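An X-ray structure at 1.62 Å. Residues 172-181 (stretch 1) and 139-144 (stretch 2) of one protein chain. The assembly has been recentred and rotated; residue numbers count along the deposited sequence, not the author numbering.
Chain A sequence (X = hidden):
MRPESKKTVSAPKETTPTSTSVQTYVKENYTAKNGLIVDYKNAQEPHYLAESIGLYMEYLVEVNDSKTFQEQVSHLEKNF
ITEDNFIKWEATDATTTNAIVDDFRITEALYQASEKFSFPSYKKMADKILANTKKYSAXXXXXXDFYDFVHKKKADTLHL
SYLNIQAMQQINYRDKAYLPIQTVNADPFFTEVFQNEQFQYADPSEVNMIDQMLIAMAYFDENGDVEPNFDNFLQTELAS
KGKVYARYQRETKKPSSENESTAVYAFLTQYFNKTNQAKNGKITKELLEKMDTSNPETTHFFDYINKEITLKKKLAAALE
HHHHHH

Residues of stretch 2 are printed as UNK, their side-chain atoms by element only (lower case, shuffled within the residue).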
# COMPACT_ATOMS: atom_id res chain seq x y z
N ASN A 172 -5.90 6.14 16.88
CA ASN A 172 -7.00 7.00 17.35
C ASN A 172 -6.92 8.42 16.80
O ASN A 172 -6.98 9.40 17.55
CB ASN A 172 -7.05 7.02 18.87
CG ASN A 172 -7.28 5.65 19.46
OD1 ASN A 172 -6.40 5.08 20.12
ND2 ASN A 172 -8.47 5.11 19.22
N TYR A 173 -6.79 8.55 15.48
CA TYR A 173 -7.02 9.86 14.89
C TYR A 173 -8.40 10.37 15.29
O TYR A 173 -9.35 9.59 15.45
CB TYR A 173 -6.94 9.79 13.36
CG TYR A 173 -5.55 9.83 12.76
CD1 TYR A 173 -4.78 8.68 12.69
CD2 TYR A 173 -5.04 11.00 12.20
CE1 TYR A 173 -3.54 8.68 12.11
CE2 TYR A 173 -3.78 11.01 11.62
CZ TYR A 173 -3.04 9.84 11.58
OH TYR A 173 -1.78 9.79 11.02
N ARG A 174 -8.50 11.68 15.46
CA ARG A 174 -9.78 12.31 15.77
C ARG A 174 -10.78 12.11 14.64
O ARG A 174 -10.41 11.79 13.51
CB ARG A 174 -9.59 13.80 16.04
CG ARG A 174 -8.63 14.10 17.17
CD ARG A 174 -8.14 15.54 17.11
NE ARG A 174 -9.21 16.52 17.29
CZ ARG A 174 -9.11 17.81 16.99
NH1 ARG A 174 -7.98 18.28 16.48
NH2 ARG A 174 -10.14 18.62 17.18
N ASP A 175 -12.06 12.29 14.96
CA ASP A 175 -13.12 12.03 13.99
C ASP A 175 -12.94 12.89 12.75
O ASP A 175 -13.22 12.43 11.63
CB ASP A 175 -14.49 12.30 14.61
CG ASP A 175 -14.87 11.28 15.68
OD1 ASP A 175 -14.27 10.19 15.72
OD2 ASP A 175 -15.78 11.59 16.47
N LYS A 176 -12.49 14.13 12.92
CA LYS A 176 -12.35 15.06 11.81
C LYS A 176 -11.34 14.58 10.79
O LYS A 176 -11.42 14.97 9.61
CB LYS A 176 -11.96 16.45 12.33
CG LYS A 176 -10.62 16.46 13.06
CD LYS A 176 -10.25 17.85 13.57
CE LYS A 176 -10.30 18.88 12.45
NZ LYS A 176 -9.73 20.19 12.88
N ALA A 177 -10.40 13.72 11.20
CA ALA A 177 -9.39 13.21 10.29
C ALA A 177 -10.01 12.40 9.17
O ALA A 177 -9.39 12.23 8.11
CB ALA A 177 -8.38 12.34 11.05
N TYR A 178 -11.22 11.88 9.37
CA TYR A 178 -11.87 11.01 8.42
C TYR A 178 -12.85 11.75 7.52
O TYR A 178 -13.39 11.15 6.58
CB TYR A 178 -12.59 9.88 9.15
CG TYR A 178 -11.66 9.03 9.99
CD1 TYR A 178 -11.06 7.90 9.46
CD2 TYR A 178 -11.35 9.37 11.30
CE1 TYR A 178 -10.21 7.12 10.22
CE2 TYR A 178 -10.49 8.61 12.07
CZ TYR A 178 -9.92 7.48 11.52
OH TYR A 178 -9.07 6.69 12.26
N LEU A 179 -13.05 13.05 7.75
CA LEU A 179 -13.98 13.80 6.91
C LEU A 179 -13.64 13.71 5.43
O LEU A 179 -14.59 13.60 4.63
CB LEU A 179 -14.04 15.27 7.36
CG LEU A 179 -15.19 16.08 6.75
CD1 LEU A 179 -16.47 15.80 7.51
CD2 LEU A 179 -14.90 17.58 6.75
N PRO A 180 -12.37 13.75 4.99
CA PRO A 180 -12.12 13.64 3.54
C PRO A 180 -12.68 12.36 2.94
O PRO A 180 -13.40 12.42 1.94
CB PRO A 180 -10.59 13.72 3.45
CG PRO A 180 -10.22 14.60 4.61
CD PRO A 180 -11.17 14.20 5.71
N ILE A 181 -12.39 11.20 3.54
CA ILE A 181 -12.87 9.96 2.94
C ILE A 181 -14.36 9.73 3.19
O ILE A 181 -15.01 8.98 2.45
CB ILE A 181 -12.01 8.78 3.43
CG1 ILE A 181 -12.17 7.54 2.54
CG2 ILE A 181 -12.30 8.45 4.89
CD1 ILE A 181 -11.67 7.71 1.11
N UNK A 139 -2.52 18.41 9.77
CA UNK A 139 -2.88 19.81 9.96
C UNK A 139 -4.18 19.82 10.75
O UNK A 139 -5.22 19.37 10.25
o UNK A 139 -1.46 22.60 9.69
c UNK A 139 -3.55 21.96 8.73
c UNK A 139 -2.67 22.86 9.59
o UNK A 139 -3.20 23.85 10.15
c UNK A 139 -3.01 20.53 8.63
N UNK A 140 -4.09 20.26 12.01
CA UNK A 140 -5.24 20.33 12.92
C UNK A 140 -5.90 18.96 13.10
O UNK A 140 -7.13 18.86 13.17
c UNK A 140 -5.94 23.27 14.11
n UNK A 140 -6.71 24.34 14.29
c UNK A 140 -6.25 21.38 12.47
o UNK A 140 -5.41 22.67 15.05
c UNK A 140 -5.76 22.80 12.68
N UNK A 141 -5.09 17.91 13.17
CA UNK A 141 -5.57 16.57 13.40
C UNK A 141 -5.95 15.80 12.15
O UNK A 141 -6.29 14.61 12.27
N UNK A 142 -5.93 16.43 10.98
CA UNK A 142 -6.29 15.79 9.72
C UNK A 142 -5.01 15.44 8.97
O UNK A 142 -4.19 16.34 8.75
c UNK A 142 -7.64 16.01 7.59
c UNK A 142 -8.35 17.24 9.70
c UNK A 142 -7.17 16.71 8.86
N UNK A 143 -4.81 14.20 8.55
CA UNK A 143 -3.52 13.85 7.94
C UNK A 143 -3.26 14.62 6.66
O UNK A 143 -4.17 14.95 5.90
c UNK A 143 -3.66 12.34 7.66
c UNK A 143 -5.16 12.09 7.64
c UNK A 143 -5.72 13.05 8.66
N UNK A 144 -1.97 14.90 6.43
CA UNK A 144 -1.48 15.36 5.14
C UNK A 144 -0.38 14.39 4.70
O UNK A 144 0.06 13.53 5.46
c UNK A 144 0.14 16.99 6.22
c UNK A 144 -2.13 17.77 5.51
c UNK A 144 -0.98 16.82 5.18
O HOH W 1 -8.16 21.30 16.29
O HOH W 2 -6.22 13.27 14.76

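Position 139 carries three side-chain carbons in an unbranched chain, the third bearing two oxygens. That is a carboxylate at the end of two methylenes. The CA-to-CB bond points away from stretch 1, and no atom of the residue touches it. The residue is Glu139. Its backbone opens a type I' turn that ends at position 142.

Position 140 also has three side-chain carbons, but the third carries one oxygen and one nitrogen. This is the pattern of a carboxamide. The backbone O accepts a hydrogen bond from Lys176 NZ at 2.9 Å, and the CB lies 3.7 Å from that same Lys176 NZ. The residue is Gln140. Its OE1 takes a weak hydrogen bond from water 1 at 3.3 Å, and that water accepts one from Arg174 NH1 at 3.0 Å.

Position 141 has no side-chain atoms. Its phi is 88° and its psi -5°. An ideal CB here would be jammed against the carbonyl O of the residue before, and would lie 3.0 Å from Arg174 NH1, a clash. The backbone O is 3.3 Å from Ala177 CB and sits at the edge of the Tyr173 ring, 3.8 Å from Tyr173 CD2. The residue is Gly141. Water 2 donates to Gly141 O at 2.8 Å and accepts from Arg174 N at 2.9 Å, joining the two backbones.

Position 142 has three side-chain carbons, one carrying the other two. One methyl is 3.7 Å from Lys176 CE, and the other methyl is 4.2 Å from Pro180 CG. This branching at CB without further atoms is valine, Val142. The nearest pair of CA atoms is here: Val142 CA is 4.1 Å from Ala177 CA.

Position 143 has three side-chain carbons that close a ring onto the backbone N. The ring carbon bonded to N packs 3.6 Å from Ala177 CB and 4.1 Å from Tyr173 CE2. The residue is Pro143.

Position 144 again has one carbon carrying two others. It is out of reach of stretch 1. The residue is Val144.

The contact is small, burying 369 Å² over both sides. The turn is held by Val142 N to Glu139 O at 3.1 Å and Glu139 N to Val142 O at 2.8 Å. It presents Gln140 O to Lys176, the one direct hydrogen bond across the stretches. Two waters add polar links through Arg174. At the end of the turn, Val142 packs on Pro180; just after it, Pro143 packs on Tyr173 and Ala177.

Stretch 2 139-144: EQGVPV
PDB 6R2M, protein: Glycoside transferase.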